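Local atomic coordinates of uncharacterized protein (Corynebacterium glutamicum, PDB entry 2NSF), a protein that catalyses the mycothiol-dependent isomerisation of maleylpyruvate, probably to fumarylpyruvate, and carries a bound zinc ion. Residues I70-Y75 with E100-E105; V144-A147 with T151-A154; I167-V170 with V175-F178; V226-S231 with G252-P257. All blocks are in the same frame, centred on the assembly; numbering follows the deposited sequence.

Contact 1. Residues I70-Y75 with E100-E105; sequences IAHVAY and EARNEE. With ZN (zinc ion), chain E; SO4 (sulfate ion), chain C.
E105 lays its carboxylate over one face of the Y75 ring, the two planes only 18° apart and slid so that CD sits toward the rim. The methylene comes first: E105 CG lies 4.0 Å from the centroid of the Y75 ring, almost on its normal, a CH-pi contact. A chi1 of 62° in E105 sets CG between its own backbone N and carbonyl carbon, and the extended chain beyond carries the acid across the ring. A glutamate suits this place because its methylenes pack on the aromatic face while the acid reaches water. One water donates to both Y75 O (2.8 Å) and E105 OE2 (2.7 Å).

R102 extends toward the metal site. Its NE and NH2 donate to O2 and O1 of a sulfate, probably from the crystallisation liquor, and R102 NH2 passes 3.7 Å from H72 CE1. H72 NE2 binds zinc at 2.2 Å, and a zinc-bound water donates to the same sulfate O1. E164 and H168 are the other protein ligands of the metal.

Helix 66-89 thus meets helix 99-109, whose I106 also touches H72 and Y75, while helix 114-133 packs on I70, A74 and Y75, and helix 29-49 on I70 and V73.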
loop_
_atom_site.group_PDB
_atom_site.type_symbol
_atom_site.label_atom_id
_atom_site.label_comp_id
_atom_site.label_asym_id
_atom_site.label_seq_id
_atom_site.Cartn_x
_atom_site.Cartn_y
_atom_site.Cartn_z
ATOM N N ILE A 70 -8.148 -9.336 4.674
ATOM C CA ILE A 70 -9.258 -9.105 3.762
ATOM C C ILE A 70 -10.177 -8.012 4.300
ATOM O O ILE A 70 -10.646 -7.158 3.544
ATOM C CB ILE A 70 -10.036 -10.426 3.530
ATOM C CG1 ILE A 70 -9.125 -11.412 2.788
ATOM C CG2 ILE A 70 -11.307 -10.173 2.728
ATOM C CD1 ILE A 70 -9.575 -12.868 2.867
ATOM N N ALA A 71 -10.427 -8.040 5.607
ATOM C CA ALA A 71 -11.274 -7.034 6.236
ATOM C C ALA A 71 -10.606 -5.674 6.110
ATOM O O ALA A 71 -11.235 -4.696 5.728
ATOM C CB ALA A 71 -11.496 -7.376 7.706
ATOM N N HIS A 72 -9.319 -5.626 6.424
ATOM C CA HIS A 72 -8.557 -4.384 6.335
ATOM C C HIS A 72 -8.633 -3.721 4.971
ATOM O O HIS A 72 -8.833 -2.509 4.870
ATOM C CB HIS A 72 -7.076 -4.620 6.672
ATOM C CG HIS A 72 -6.174 -3.490 6.317
ATOM N ND1 HIS A 72 -6.510 -2.189 6.537
ATOM C CD2 HIS A 72 -4.936 -3.495 5.781
ATOM C CE1 HIS A 72 -5.520 -1.402 6.144
ATOM N NE2 HIS A 72 -4.550 -2.168 5.679
ATOM N N VAL A 73 -8.464 -4.506 3.909
ATOM C CA VAL A 73 -8.517 -3.948 2.566
ATOM C C VAL A 73 -9.871 -3.291 2.309
ATOM O O VAL A 73 -9.945 -2.224 1.697
ATOM C CB VAL A 73 -8.209 -5.041 1.496
ATOM C CG1 VAL A 73 -8.424 -4.491 0.077
ATOM C CG2 VAL A 73 -6.765 -5.497 1.650
ATOM N N ALA A 74 -10.945 -3.904 2.810
ATOM C CA ALA A 74 -12.277 -3.340 2.624
ATOM C C ALA A 74 -12.436 -2.060 3.442
ATOM O O ALA A 74 -12.953 -1.063 2.944
ATOM C CB ALA A 74 -13.350 -4.360 3.026
ATOM N N TYR A 75 -11.996 -2.088 4.697
ATOM C CA TYR A 75 -12.126 -0.901 5.537
ATOM C C TYR A 75 -11.274 0.250 5.002
ATOM O O TYR A 75 -11.589 1.422 5.219
ATOM C CB TYR A 75 -11.778 -1.235 6.993
ATOM C CG TYR A 75 -12.770 -2.199 7.616
ATOM C CD1 TYR A 75 -14.142 -1.960 7.530
ATOM C CD2 TYR A 75 -12.342 -3.359 8.263
ATOM C CE1 TYR A 75 -15.072 -2.850 8.068
ATOM C CE2 TYR A 75 -13.270 -4.265 8.810
ATOM C CZ TYR A 75 -14.629 -3.998 8.703
ATOM O OH TYR A 75 -15.553 -4.875 9.226
ATOM N N GLU A 100 -8.411 3.566 17.491
ATOM C CA GLU A 100 -9.120 2.492 18.173
ATOM C C GLU A 100 -10.233 1.937 17.287
ATOM O O GLU A 100 -10.385 0.726 17.154
ATOM C CB GLU A 100 -9.748 2.991 19.482
ATOM C CG GLU A 100 -8.783 3.268 20.631
ATOM C CD GLU A 100 -7.976 4.539 20.447
ATOM O OE1 GLU A 100 -8.472 5.472 19.780
ATOM O OE2 GLU A 100 -6.852 4.613 20.989
ATOM N N ALA A 101 -11.014 2.829 16.681
ATOM C CA ALA A 101 -12.111 2.407 15.827
ATOM C C ALA A 101 -11.589 1.612 14.637
ATOM O O ALA A 101 -12.204 0.635 14.214
ATOM C CB ALA A 101 -12.902 3.611 15.346
ATOM N N ARG A 102 -10.451 2.036 14.100
ATOM C CA ARG A 102 -9.858 1.343 12.969
ATOM C C ARG A 102 -9.497 -0.085 13.361
ATOM O O ARG A 102 -9.812 -1.037 12.646
ATOM C CB ARG A 102 -8.601 2.055 12.492
ATOM C CG ARG A 102 -7.835 1.270 11.441
ATOM C CD ARG A 102 -6.498 1.903 11.170
ATOM N NE ARG A 102 -5.675 1.145 10.227
ATOM C CZ ARG A 102 -5.037 0.010 10.507
ATOM N NH1 ARG A 102 -5.116 -0.534 11.716
ATOM N NH2 ARG A 102 -4.290 -0.570 9.579
ATOM N N ASN A 103 -8.831 -0.233 14.501
ATOM C CA ASN A 103 -8.434 -1.552 14.959
ATOM C C ASN A 103 -9.635 -2.412 15.322
ATOM O O ASN A 103 -9.688 -3.593 14.984
ATOM C CB ASN A 103 -7.511 -1.463 16.170
ATOM C CG ASN A 103 -6.159 -0.891 15.825
ATOM O OD1 ASN A 103 -5.712 -0.969 14.680
ATOM N ND2 ASN A 103 -5.484 -0.327 16.820
ATOM N N GLU A 104 -10.593 -1.810 16.015
ATOM C CA GLU A 104 -11.779 -2.533 16.443
ATOM C C GLU A 104 -12.633 -3.052 15.296
ATOM O O GLU A 104 -13.208 -4.139 15.399
ATOM C CB GLU A 104 -12.609 -1.657 17.380
ATOM C CG GLU A 104 -11.981 -1.518 18.762
ATOM C CD GLU A 104 -12.571 -0.380 19.568
ATOM O OE1 GLU A 104 -13.732 -0.005 19.307
ATOM O OE2 GLU A 104 -11.875 0.132 20.471
ATOM N N GLU A 105 -12.731 -2.300 14.205
ATOM C CA GLU A 105 -13.537 -2.787 13.096
ATOM C C GLU A 105 -12.806 -3.908 12.366
ATOM O O GLU A 105 -13.437 -4.849 11.884
ATOM C CB GLU A 105 -13.943 -1.653 12.137
ATOM C CG GLU A 105 -12.827 -0.914 11.429
ATOM C CD GLU A 105 -13.369 0.112 10.440
ATOM O OE1 GLU A 105 -14.608 0.355 10.443
ATOM O OE2 GLU A 105 -12.558 0.677 9.670
HETATM ZN ZN ZN E . -2.720 -1.949 4.457
HETATM S S SO4 C . -4.660 2.593 6.583
HETATM O O1 SO4 C . -4.115 1.259 6.890
HETATM O O2 SO4 C . -4.941 3.292 7.851
HETATM O O3 SO4 C . -3.671 3.376 5.809
HETATM O O4 SO4 C . -5.892 2.457 5.792
HETATM O O HOH W 1 -13.166 2.104 7.408
HETATM O O HOH W 2 -2.432 0.058 5.279
HETATM O O HOH W 3 -0.434 -1.492 3.760
#

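Contact 2. Residues V144-A147 with T151-A154; sequences VLTA and TVPA. With SO4 (sulfate ion), chain B.
The peptide groups of V144 and V152 meet at their edges, where N-H and C=O exchange two backbone hydrogen bonds: V144 N to V152 O at 2.8 Å and V152 N to V144 O at 3.0 Å, both close to straight. One face of the ribbon carries the side chains of V144 and V152, the other those of L145 and T151. On the first face the valines meet branch to branch, V144 CG2 to V152 CG2 at 4.0 Å. With chi1 of -63°, V144 sets CG2 between its backbone N and carbonyl carbon, which brings that methyl within 3.3 Å of V152 O and close to A154 CA. This is an antiparallel beta hairpin, with L145 and T151 as the non-hydrogen-bonded pair next to the turn. There L145 CD1 crosses to T151 OG1 at 3.4 Å, a mixed apolar and polar pair that suits an exposed face. Beta-branched valine and threonine fit the extended backbone. Beyond the strand, T146 divides its work: CG2 lies 3.8 Å from V152 CG2, whereas OG1 donates to a sulfate O1 at 2.7 Å and accepts from R150 N. R150 and R163 bind that sulfate too, while L83 and W86 of helix 66-89 cover V144.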
loop_
_atom_site.group_PDB
_atom_site.type_symbol
_atom_site.label_atom_id
_atom_site.label_comp_id
_atom_site.label_asym_id
_atom_site.label_seq_id
_atom_site.Cartn_x
_atom_site.Cartn_y
_atom_site.Cartn_z
ATOM N N VAL A 144 -6.956 17.140 1.814
ATOM C CA VAL A 144 -7.506 16.238 2.809
ATOM C C VAL A 144 -6.347 15.723 3.652
ATOM O O VAL A 144 -5.179 15.943 3.320
ATOM C CB VAL A 144 -8.239 15.051 2.139
ATOM C CG1 VAL A 144 -9.430 15.568 1.341
ATOM C CG2 VAL A 144 -7.279 14.293 1.226
ATOM N N LEU A 145 -6.666 15.038 4.741
ATOM C CA LEU A 145 -5.634 14.522 5.626
ATOM C C LEU A 145 -5.625 13.001 5.618
ATOM O O LEU A 145 -6.681 12.370 5.674
ATOM C CB LEU A 145 -5.876 15.026 7.052
ATOM C CG LEU A 145 -4.685 15.031 8.011
ATOM C CD1 LEU A 145 -3.662 16.056 7.537
ATOM C CD2 LEU A 145 -5.151 15.370 9.418
ATOM N N THR A 146 -4.435 12.411 5.535
ATOM C CA THR A 146 -4.314 10.957 5.552
ATOM C C THR A 146 -4.345 10.528 7.012
ATOM O O THR A 146 -4.245 11.367 7.911
ATOM C CB THR A 146 -2.981 10.469 4.942
ATOM O OG1 THR A 146 -1.904 10.768 5.837
ATOM C CG2 THR A 146 -2.726 11.137 3.602
ATOM N N ALA A 147 -4.481 9.228 7.249
ATOM C CA ALA A 147 -4.521 8.717 8.613
ATOM C C ALA A 147 -3.183 8.950 9.303
ATOM O O ALA A 147 -3.109 8.989 10.533
ATOM C CB ALA A 147 -4.864 7.231 8.608
ATOM N N THR A 151 -0.964 16.105 4.703
ATOM C CA THR A 151 -1.895 16.975 4.011
ATOM C C THR A 151 -1.647 16.801 2.517
ATOM O O THR A 151 -0.608 17.202 1.988
ATOM C CB THR A 151 -1.700 18.444 4.453
ATOM O OG1 THR A 151 -2.006 18.558 5.846
ATOM C CG2 THR A 151 -2.621 19.365 3.680
ATOM N N VAL A 152 -2.616 16.185 1.848
ATOM C CA VAL A 152 -2.502 15.884 0.430
ATOM C C VAL A 152 -3.768 16.179 -0.359
ATOM O O VAL A 152 -4.849 16.348 0.213
ATOM C CB VAL A 152 -2.191 14.380 0.242
ATOM C CG1 VAL A 152 -0.941 13.996 1.015
ATOM C CG2 VAL A 152 -3.374 13.550 0.740
ATOM N N PRO A 153 -3.654 16.260 -1.696
ATOM C CA PRO A 153 -4.846 16.521 -2.505
ATOM C C PRO A 153 -5.655 15.216 -2.509
ATOM O O PRO A 153 -5.089 14.139 -2.318
ATOM C CB PRO A 153 -4.268 16.860 -3.877
ATOM C CG PRO A 153 -3.006 16.047 -3.919
ATOM C CD PRO A 153 -2.439 16.238 -2.532
ATOM N N ALA A 154 -6.965 15.313 -2.714
ATOM C CA ALA A 154 -7.828 14.129 -2.718
ATOM C C ALA A 154 -7.357 13.058 -3.698
ATOM O O ALA A 154 -7.574 11.865 -3.477
ATOM C CB ALA A 154 -9.260 14.533 -3.035
HETATM S S SO4 B . 0.287 8.060 4.241
HETATM O O1 SO4 B . 0.141 9.393 4.854
HETATM O O2 SO4 B . -1.010 7.372 4.229
HETATM O O3 SO4 B . 1.245 7.276 5.031
HETATM O O4 SO4 B . 0.767 8.201 2.857
#

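Contact 3. Residues I167-V170 with V175-F178; sequences IHAV and VATF. With ZN (zinc ion), chain E.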
loop_
_atom_site.group_PDB
_atom_site.type_symbol
_atom_site.label_atom_id
_atom_site.label_comp_id
_atom_site.label_asym_id
_atom_site.label_seq_id
_atom_site.Cartn_x
_atom_site.Cartn_y
_atom_site.Cartn_z
ATOM N N ILE A 167 0.237 -4.347 -2.979
ATOM C CA ILE A 167 1.049 -5.009 -1.979
ATOM C C ILE A 167 0.273 -6.073 -1.211
ATOM O O ILE A 167 0.780 -7.173 -1.001
ATOM C CB ILE A 167 1.654 -4.015 -0.972
ATOM C CG1 ILE A 167 2.564 -3.023 -1.709
ATOM C CG2 ILE A 167 2.442 -4.778 0.087
ATOM C CD1 ILE A 167 3.122 -1.914 -0.829
ATOM N N HIS A 168 -0.946 -5.765 -0.781
ATOM C CA HIS A 168 -1.709 -6.765 -0.047
ATOM C C HIS A 168 -2.077 -7.959 -0.915
ATOM O O HIS A 168 -2.435 -9.013 -0.400
ATOM C CB HIS A 168 -2.946 -6.144 0.606
ATOM C CG HIS A 168 -2.613 -5.285 1.787
ATOM N ND1 HIS A 168 -1.631 -5.626 2.689
ATOM C CD2 HIS A 168 -3.121 -4.104 2.210
ATOM C CE1 HIS A 168 -1.541 -4.690 3.618
ATOM N NE2 HIS A 168 -2.434 -3.758 3.349
ATOM N N ALA A 169 -1.979 -7.804 -2.232
ATOM C CA ALA A 169 -2.263 -8.925 -3.126
ATOM C C ALA A 169 -1.205 -9.983 -2.822
ATOM O O ALA A 169 -1.480 -11.184 -2.844
ATOM C CB ALA A 169 -2.170 -8.484 -4.579
ATOM N N VAL A 170 0.011 -9.533 -2.528
ATOM C CA VAL A 170 1.092 -10.459 -2.203
ATOM C C VAL A 170 0.870 -11.080 -0.830
ATOM O O VAL A 170 1.063 -12.281 -0.647
ATOM C CB VAL A 170 2.464 -9.749 -2.188
ATOM C CG1 VAL A 170 3.571 -10.764 -1.953
ATOM C CG2 VAL A 170 2.677 -9.012 -3.492
ATOM N N VAL A 175 -0.574 -16.407 -5.296
ATOM C CA VAL A 175 0.534 -16.432 -6.253
ATOM C C VAL A 175 1.090 -15.062 -6.644
ATOM O O VAL A 175 2.026 -14.985 -7.437
ATOM C CB VAL A 175 0.143 -17.171 -7.558
ATOM C CG1 VAL A 175 -0.265 -18.594 -7.246
ATOM C CG2 VAL A 175 -0.971 -16.425 -8.272
ATOM N N ALA A 176 0.531 -13.989 -6.093
ATOM C CA ALA A 176 1.001 -12.644 -6.428
ATOM C C ALA A 176 2.405 -12.377 -5.890
ATOM O O ALA A 176 2.790 -12.890 -4.838
ATOM C CB ALA A 176 0.025 -11.596 -5.900
ATOM N N THR A 177 3.161 -11.561 -6.620
ATOM C CA THR A 177 4.534 -11.227 -6.241
ATOM C C THR A 177 4.802 -9.734 -6.421
ATOM O O THR A 177 3.995 -9.019 -7.009
ATOM C CB THR A 177 5.540 -11.967 -7.134
ATOM O OG1 THR A 177 5.384 -11.507 -8.486
ATOM C CG2 THR A 177 5.299 -13.476 -7.090
ATOM N N PHE A 178 5.942 -9.268 -5.919
ATOM C CA PHE A 178 6.307 -7.865 -6.092
ATOM C C PHE A 178 6.669 -7.655 -7.561
ATOM O O PHE A 178 6.562 -6.548 -8.092
ATOM C CB PHE A 178 7.485 -7.504 -5.183
ATOM C CG PHE A 178 7.071 -7.138 -3.786
ATOM C CD1 PHE A 178 6.779 -5.817 -3.460
ATOM C CD2 PHE A 178 6.896 -8.122 -2.816
ATOM C CE1 PHE A 178 6.311 -5.476 -2.185
ATOM C CE2 PHE A 178 6.430 -7.795 -1.541
ATOM C CZ PHE A 178 6.136 -6.470 -1.224
HETATM ZN ZN ZN E . -2.720 -1.949 4.457
HETATM O O HOH W 4 -0.811 -13.751 -3.365
HETATM O O HOH W 5 2.598 -14.257 -1.920
HETATM O O HOH W 2 -2.432 0.058 5.279
HETATM O O HOH W 3 -0.434 -1.492 3.760
#
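V170 meets A176, T177 and F178 with successive atoms of its side chain. Its CB lies 4.1 Å from A176 O, at the near side of the loop. From there the two methyls part: CG1, anti to the backbone N (chi1 -176°), passes 3.7 Å from A176 O and comes within 4.1 Å of F178 CE2, while CG2 rests on the peptide that follows, 3.7 Å from T177 C. A branched but compact side chain can touch both the loop backbone and the ring: the V170 and F178 side chains cross at about a right angle, with CG2 above one ring face, offset toward its rim. I167 CG2 touches the same ring at CZ.

The backbones come nearest at V170 and A176; there alanine suits the close approach, with A169 CB and A176 CB 4.0 Å apart. The polar groups here are joined through solvent. One water donates to A169 O (2.7 Å) and accepts from A176 N (3.0 Å), and a second donates to both V170 O and A176 O.

H168, on the same helical turn, binds zinc through NE2 at 2.1 Å, with its ND1 held by D171. The loop 175-178 therefore folds back on the end of helix 156-171 that supplies a metal ligand. Helix 29-49 covers the alanines through H42 and Q46, and helix 232-239 closes over V170 and F178.

Contact 4. Residues V226-S231 with G252-P257; sequences VVVSGS and GEVPEP
Strand 226-230 of the mixed four-stranded sheet turns V226 and V228 toward V254 and P255, in the loop that follows strand 247-249. Two residues apart on an extended chain, the valines project from the same side and share the proline. V226 CG1 and P255 CD meet tip to tip at 4.1 Å. In V226 the methyl that reaches out is the one anti to its backbone N, chi1 177°. V228 uses CG2 for both partners, 4.2 Å from P255 CD and 4.4 Å from V254 CG1. Beta-branched valine suits the strand, and its short, broad end matches the rigid pyrrolidine ring.

Around this small patch, V226 and V228 make their backbone hydrogen bonds with strand 206-210 and G205. Y238 of helix 232-239 touches V228 and V254, and its hydroxyl is hydrogen-bonded to P255 O. That helix starts just after S231, the N-cap, whose OG receives the hydrogen bond of G234 N.

Between the two segments the contact is purely apolar and modest, 133 Å² in all. The loop's polar bonds go to Y238 and S249. Because strand 226-230 already has neighbours along both edges, the loop meets it by side-chain packing, a place where proline, lacking N-H, offers hydrocarbon.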
loop_
_atom_site.group_PDB
_atom_site.type_symbol
_atom_site.label_atom_id
_atom_site.label_comp_id
_atom_site.label_asym_id
_atom_site.label_seq_id
_atom_site.Cartn_x
_atom_site.Cartn_y
_atom_site.Cartn_z
ATOM N N VAL A 226 25.757 1.188 4.206
ATOM C CA VAL A 226 25.423 -0.205 3.963
ATOM C C VAL A 226 24.487 -0.164 2.763
ATOM O O VAL A 226 23.399 0.407 2.834
ATOM C CB VAL A 226 24.701 -0.849 5.157
ATOM C CG1 VAL A 226 24.305 -2.286 4.815
ATOM C CG2 VAL A 226 25.610 -0.833 6.372
ATOM N N VAL A 227 24.927 -0.746 1.653
ATOM C CA VAL A 227 24.127 -0.759 0.437
ATOM C C VAL A 227 23.435 -2.097 0.245
ATOM O O VAL A 227 24.091 -3.139 0.153
ATOM C CB VAL A 227 25.000 -0.474 -0.803
ATOM C CG1 VAL A 227 24.129 -0.388 -2.048
ATOM C CG2 VAL A 227 25.771 0.818 -0.607
ATOM N N VAL A 228 22.106 -2.065 0.209
ATOM C CA VAL A 228 21.308 -3.267 -0.005
ATOM C C VAL A 228 20.836 -3.149 -1.444
ATOM O O VAL A 228 20.074 -2.244 -1.780
ATOM C CB VAL A 228 20.098 -3.313 0.948
ATOM C CG1 VAL A 228 19.189 -4.483 0.588
ATOM C CG2 VAL A 228 20.585 -3.446 2.382
ATOM N N SER A 229 21.291 -4.063 -2.296
ATOM C CA SER A 229 20.944 -3.988 -3.708
ATOM C C SER A 229 20.245 -5.205 -4.301
ATOM O O SER A 229 20.310 -6.315 -3.766
ATOM C CB SER A 229 22.207 -3.698 -4.521
ATOM O OG SER A 229 23.151 -4.738 -4.335
ATOM N N GLY A 230 19.584 -4.969 -5.429
ATOM C CA GLY A 230 18.874 -6.020 -6.133
ATOM C C GLY A 230 18.044 -5.373 -7.220
ATOM O O GLY A 230 18.294 -4.225 -7.586
ATOM N N SER A 231 17.068 -6.097 -7.757
ATOM C CA SER A 231 16.203 -5.517 -8.774
ATOM C C SER A 231 15.238 -4.622 -8.004
ATOM O O SER A 231 15.185 -4.678 -6.775
ATOM C CB SER A 231 15.415 -6.605 -9.505
ATOM O OG SER A 231 14.530 -7.269 -8.612
ATOM N N GLY A 252 28.062 -7.898 3.252
ATOM C CA GLY A 252 27.907 -9.337 3.347
ATOM C C GLY A 252 26.718 -9.783 4.173
ATOM O O GLY A 252 26.357 -10.960 4.159
ATOM N N GLU A 253 26.098 -8.857 4.894
ATOM C CA GLU A 253 24.947 -9.208 5.719
ATOM C C GLU A 253 23.859 -8.136 5.656
ATOM O O GLU A 253 24.097 -6.975 5.976
ATOM C CB GLU A 253 25.391 -9.418 7.165
ATOM C CG GLU A 253 24.290 -9.869 8.114
ATOM C CD GLU A 253 24.396 -11.339 8.479
ATOM O OE1 GLU A 253 25.528 -11.870 8.473
ATOM O OE2 GLU A 253 23.355 -11.960 8.789
ATOM N N VAL A 254 22.664 -8.551 5.245
ATOM C CA VAL A 254 21.520 -7.654 5.120
ATOM C C VAL A 254 20.882 -7.366 6.474
ATOM O O VAL A 254 20.416 -8.274 7.160
ATOM C CB VAL A 254 20.444 -8.260 4.184
ATOM C CG1 VAL A 254 19.289 -7.291 4.015
ATOM C CG2 VAL A 254 21.059 -8.598 2.833
ATOM N N PRO A 255 20.852 -6.089 6.878
ATOM C CA PRO A 255 20.258 -5.721 8.162
ATOM C C PRO A 255 18.746 -5.669 8.073
ATOM O O PRO A 255 18.188 -5.588 6.979
ATOM C CB PRO A 255 20.852 -4.345 8.428
ATOM C CG PRO A 255 20.926 -3.763 7.049
ATOM C CD PRO A 255 21.469 -4.918 6.226
ATOM N N GLU A 256 18.079 -5.735 9.219
ATOM C CA GLU A 256 16.633 -5.632 9.202
ATOM C C GLU A 256 16.355 -4.163 8.941
ATOM O O GLU A 256 16.902 -3.283 9.605
ATOM C CB GLU A 256 16.028 -6.077 10.533
ATOM C CG GLU A 256 15.872 -7.587 10.626
ATOM C CD GLU A 256 15.141 -8.161 9.424
ATOM O OE1 GLU A 256 13.955 -7.817 9.226
ATOM O OE2 GLU A 256 15.753 -8.951 8.673
ATOM N N PRO A 257 15.510 -3.875 7.947
ATOM C CA PRO A 257 15.185 -2.490 7.616
ATOM C C PRO A 257 14.302 -1.817 8.650
ATOM O O PRO A 257 13.674 -2.483 9.483
ATOM C CB PRO A 257 14.478 -2.628 6.277
ATOM C CG PRO A 257 13.704 -3.904 6.475
ATOM C CD PRO A 257 14.744 -4.809 7.102
#

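Contact 3 is the most buried of the four; contacts 1, 2 and 4 are only partly buried. Contacts 1 and 3 share the zinc ion and two of its waters, with H72 from helix 66-89 and H168 from helix 156-171 touching beside the metal. Contact 2 lies just before helix 156-171 in the chain and leans on helix 66-89, yet stays about 6 Å from contact 1 at the nearest atoms. Contact 4, in the C-terminal domain, shares helix 232-239 with contact 3 as a neighbour without touching it. Stacking, a water bridge and a zinc-and-sulfate site mark contact 1, backbone pairing contact 2, methyl packing with bridging waters contact 3, and methyl packing alone contact 4.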